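Local coordinates for adenine phosphoribosyltransferase (Leishmania donovani, PDB 1QB7), which probably catalyses the salvage of adenine, joining it to 5-phospho-alpha-D-ribose 1-diphosphate to give AMP and diphosphate, at residues 168-173 with 196-201. Numbering follows the deposited sequence. Where two conformers were deposited one is given.
Sequences VVEMVS and DIKFIS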
ATOM      1  N   VAL A 168       0.008  -8.899 -20.122  1.00 20.52           N
ATOM      2  CA  VAL A 168       0.557  -9.188 -18.801  1.00 20.96           C
ATOM      3  C   VAL A 168       1.957  -9.782 -18.972  1.00 21.32           C
ATOM      4  O   VAL A 168       2.142 -10.740 -19.730  1.00 21.30           O
ATOM      5  CB  VAL A 168      -0.339 -10.202 -18.041  1.00 18.97           C
ATOM      6  CG1 VAL A 168       0.352 -10.704 -16.774  1.00 18.59           C
ATOM      7  CG2 VAL A 168      -1.677  -9.561 -17.702  1.00 20.49           C
ATOM      8  N   VAL A 169       2.942  -9.175 -18.314  1.00 19.46           N
ATOM      9  CA  VAL A 169       4.316  -9.661 -18.367  1.00 18.29           C
ATOM     10  C   VAL A 169       4.361 -10.926 -17.523  1.00 18.54           C
ATOM     11  O   VAL A 169       4.776 -11.990 -17.992  1.00 19.14           O
ATOM     12  CB  VAL A 169       5.311  -8.621 -17.796  1.00 17.45           C
ATOM     13  CG1 VAL A 169       6.708  -9.215 -17.674  1.00 14.20           C
ATOM     14  CG2 VAL A 169       5.346  -7.397 -18.695  1.00 18.98           C
ATOM     15  N   GLU A 170       3.887 -10.801 -16.288  1.00 16.97           N
ATOM     16  CA  GLU A 170       3.840 -11.908 -15.347  1.00 17.73           C
ATOM     17  C   GLU A 170       3.149 -11.475 -14.064  1.00 17.66           C
ATOM     18  O   GLU A 170       3.022 -10.280 -13.786  1.00 17.26           O
ATOM     19  CB  GLU A 170       5.257 -12.398 -15.015  1.00 18.29           C
ATOM     20  CG  GLU A 170       6.113 -11.362 -14.304  1.00 18.34           C
ATOM     21  CD  GLU A 170       7.595 -11.673 -14.338  1.00 18.49           C
ATOM     22  OE1 GLU A 170       8.033 -12.463 -15.196  1.00 20.12           O
ATOM     23  OE2 GLU A 170       8.331 -11.115 -13.505  1.00 17.86           O
ATOM     24  N   MET A 171       2.652 -12.461 -13.324  1.00 16.64           N
ATOM     25  CA  MET A 171       2.010 -12.237 -12.041  1.00 16.45           C
ATOM     26  C   MET A 171       3.083 -12.604 -11.026  1.00 19.04           C
ATOM     27  O   MET A 171       3.536 -13.748 -10.995  1.00 18.45           O
ATOM     28  CB  MET A 171       0.805 -13.160 -11.882  1.00 17.56           C
ATOM     29  CG  MET A 171       0.179 -13.181 -10.483  1.00 20.21           C
ATOM     30  SD  MET A 171      -0.558 -11.624  -9.936  1.00 21.06           S
ATOM     31  CE  MET A 171      -0.199 -11.675  -8.176  1.00 22.62           C
ATOM     32  N   VAL A 172       3.541 -11.626 -10.250  1.00 19.25           N
ATOM     33  CA  VAL A 172       4.569 -11.883  -9.244  1.00 19.86           C
ATOM     34  C   VAL A 172       4.043 -11.777  -7.820  1.00 17.76           C
ATOM     35  O   VAL A 172       3.231 -10.910  -7.506  1.00 17.42           O
ATOM     36  CB  VAL A 172       5.819 -10.956  -9.431  1.00 23.18           C
ATOM     37  CG1 VAL A 172       5.413  -9.506  -9.464  1.00 25.80           C
ATOM     38  CG2 VAL A 172       6.842 -11.184  -8.310  1.00 22.43           C
ATOM     39  N   SER A 173       4.475 -12.710  -6.980  1.00 16.54           N
ATOM     40  CA  SER A 173       4.090 -12.730  -5.578  1.00 16.55           C
ATOM     41  C   SER A 173       5.313 -13.067  -4.727  1.00 17.14           C
ATOM     42  O   SER A 173       6.239 -13.728  -5.198  1.00 17.64           O
ATOM     43  CB  SER A 173       2.958 -13.739  -5.330  1.00 15.92           C
ATOM     44  OG  SER A 173       3.327 -15.061  -5.672  1.00 16.52           O
ATOM     45  N   ASP A 196      -0.785 -19.022 -21.287  1.00 27.99           N
ATOM     46  CA  ASP A 196       0.489 -18.347 -21.499  1.00 28.39           C
ATOM     47  C   ASP A 196       0.876 -17.312 -20.450  1.00 26.23           C
ATOM     48  O   ASP A 196       1.921 -16.673 -20.577  1.00 26.92           O
ATOM     49  CB  ASP A 196       0.541 -17.720 -22.901  1.00 33.28           C
ATOM     50  CG  ASP A 196       0.492 -18.762 -24.014  1.00 35.84           C
ATOM     51  OD1 ASP A 196       1.157 -19.816 -23.882  1.00 38.09           O
ATOM     52  OD2 ASP A 196      -0.213 -18.528 -25.019  1.00 38.20           O
ATOM     53  N   ILE A 197       0.047 -17.150 -19.419  1.00 23.25           N
ATOM     54  CA  ILE A 197       0.333 -16.193 -18.353  1.00 22.25           C
ATOM     55  C   ILE A 197       1.379 -16.783 -17.416  1.00 21.46           C
ATOM     56  O   ILE A 197       1.174 -17.854 -16.853  1.00 23.42           O
ATOM     57  CB  ILE A 197      -0.928 -15.859 -17.504  1.00 23.38           C
ATOM     58  CG1 ILE A 197      -2.030 -15.242 -18.377  1.00 24.07           C
ATOM     59  CG2 ILE A 197      -0.556 -14.927 -16.347  1.00 21.68           C
ATOM     60  CD1 ILE A 197      -1.639 -13.952 -19.075  1.00 25.61           C
ATOM     61  N   LYS A 198       2.491 -16.077 -17.240  1.00 20.11           N
ATOM     62  CA  LYS A 198       3.547 -16.547 -16.360  1.00 18.32           C
ATOM     63  C   LYS A 198       3.343 -16.105 -14.908  1.00 18.90           C
ATOM     64  O   LYS A 198       2.985 -14.957 -14.636  1.00 16.96           O
ATOM     65  CB  LYS A 198       4.913 -16.071 -16.851  1.00 17.25           C
ATOM     66  CG  LYS A 198       6.036 -16.527 -15.952  1.00 22.67           C
ATOM     67  CD  LYS A 198       7.382 -15.947 -16.339  1.00 27.19           C
ATOM     68  CE  LYS A 198       7.878 -16.497 -17.656  1.00 28.30           C
ATOM     69  NZ  LYS A 198       9.237 -15.976 -17.955  1.00 29.28           N
ATOM     70  N   PHE A 199       3.538 -17.046 -13.991  1.00 16.74           N
ATOM     71  CA  PHE A 199       3.428 -16.793 -12.562  1.00 15.13           C
ATOM     72  C   PHE A 199       4.798 -17.017 -11.939  1.00 16.01           C
ATOM     73  O   PHE A 199       5.440 -18.028 -12.214  1.00 17.55           O
ATOM     74  CB  PHE A 199       2.446 -17.771 -11.906  1.00 15.38           C
ATOM     75  CG  PHE A 199       1.006 -17.488 -12.204  1.00 14.53           C
ATOM     76  CD1 PHE A 199       0.395 -18.035 -13.326  1.00 15.50           C
ATOM     77  CD2 PHE A 199       0.260 -16.664 -11.365  1.00 15.74           C
ATOM     78  CE1 PHE A 199      -0.941 -17.767 -13.611  1.00 16.10           C
ATOM     79  CE2 PHE A 199      -1.079 -16.385 -11.639  1.00 16.49           C
ATOM     80  CZ  PHE A 199      -1.679 -16.937 -12.765  1.00 18.57           C
ATOM     81  N   ILE A 200       5.276 -16.060 -11.152  1.00 16.09           N
ATOM     82  CA  ILE A 200       6.553 -16.223 -10.463  1.00 15.67           C
ATOM     83  C   ILE A 200       6.375 -15.900  -8.981  1.00 16.83           C
ATOM     84  O   ILE A 200       5.615 -14.998  -8.611  1.00 16.61           O
ATOM     85  CB  ILE A 200       7.709 -15.359 -11.053  1.00 17.17           C
ATOM     86  CG1 ILE A 200       7.442 -13.872 -10.846  1.00 17.03           C
ATOM     87  CG2 ILE A 200       7.933 -15.686 -12.525  1.00 17.40           C
ATOM     88  CD1 ILE A 200       8.690 -13.023 -10.917  1.00 17.30           C
ATOM     89  N   SER A 201       7.024 -16.696  -8.135  1.00 16.86           N
ATOM     90  CA  SER A 201       6.976 -16.515  -6.687  1.00 16.72           C
ATOM     91  C   SER A 201       8.395 -16.596  -6.146  1.00 16.95           C
ATOM     92  O   SER A 201       9.234 -17.307  -6.704  1.00 17.58           O
ATOM     93  CB  SER A 201       6.108 -17.593  -6.039  1.00 15.60           C
ATOM     94  OG  SER A 201       5.936 -17.350  -4.658  0.50 17.52           O
TER
HETATM   95  O   HOH W   1       3.051 -13.877 -19.016  1.00 30.76           O
HETATM   96  O   HOH W   2       8.602 -13.052 -17.852  1.00 23.80           O
HETATM   97  O   HOH W   3       2.671 -15.547  -8.277  1.00 20.93           O
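Ile200 holds CG1 between its backbone N and carbonyl carbon (chi1 66°), and from there its arm meets both Val172 and Glu170. Its CG1 lies 3.6 Å from Val172 CB, and its CD1 also touches Val172 CG2. The same CD1 sits 3.2 Å from Glu170 OE2. That carboxylate oxygen is held from elsewhere, by a salt bridge to Arg64 and a hydrogen bond with Tyr65 OH. The side chains of Glu170 and Lys198 lie alongside each other, with Lys198 CD 3.7 Å from Glu170 OE1. Their charged ends do not touch. Water 2 joins them, donating to Glu170 OE1 and accepting from Lys198 NZ. Lys198 also makes a cation-pi contact with Phe10.

On the other face, Met171 has CG anti to its backbone N (chi1 171°). Its CB and CG lie against the CD2 and CE2 side of the Phe199 ring, CB being 3.6 Å from CD2. Beyond CG the chain bends, and the side chain also touches Ala154 of helix 152-163.

The backbones pair as parallel strands, Met171 beside Phe199 and Ser173 beside Ser201. Met171 N donates to Lys198 O at 2.8 Å, Ile200 N to Met171 O at 2.9 Å, and Ser173 N to Ile200 O at 3.0 Å. Water 1 bridges Val169 O and Lys198 N.

Strand 167-173 lies between 140-145 and 199-201 in the central sheet of the type I phosphoribosyltransferase fold. Met171 also packs near the magnesium ligand Asp145. Arg64, Tyr65 and water 2 together probably stabilise a charged carboxylate on buried Glu170, with Lys198 adding a weaker attraction through water.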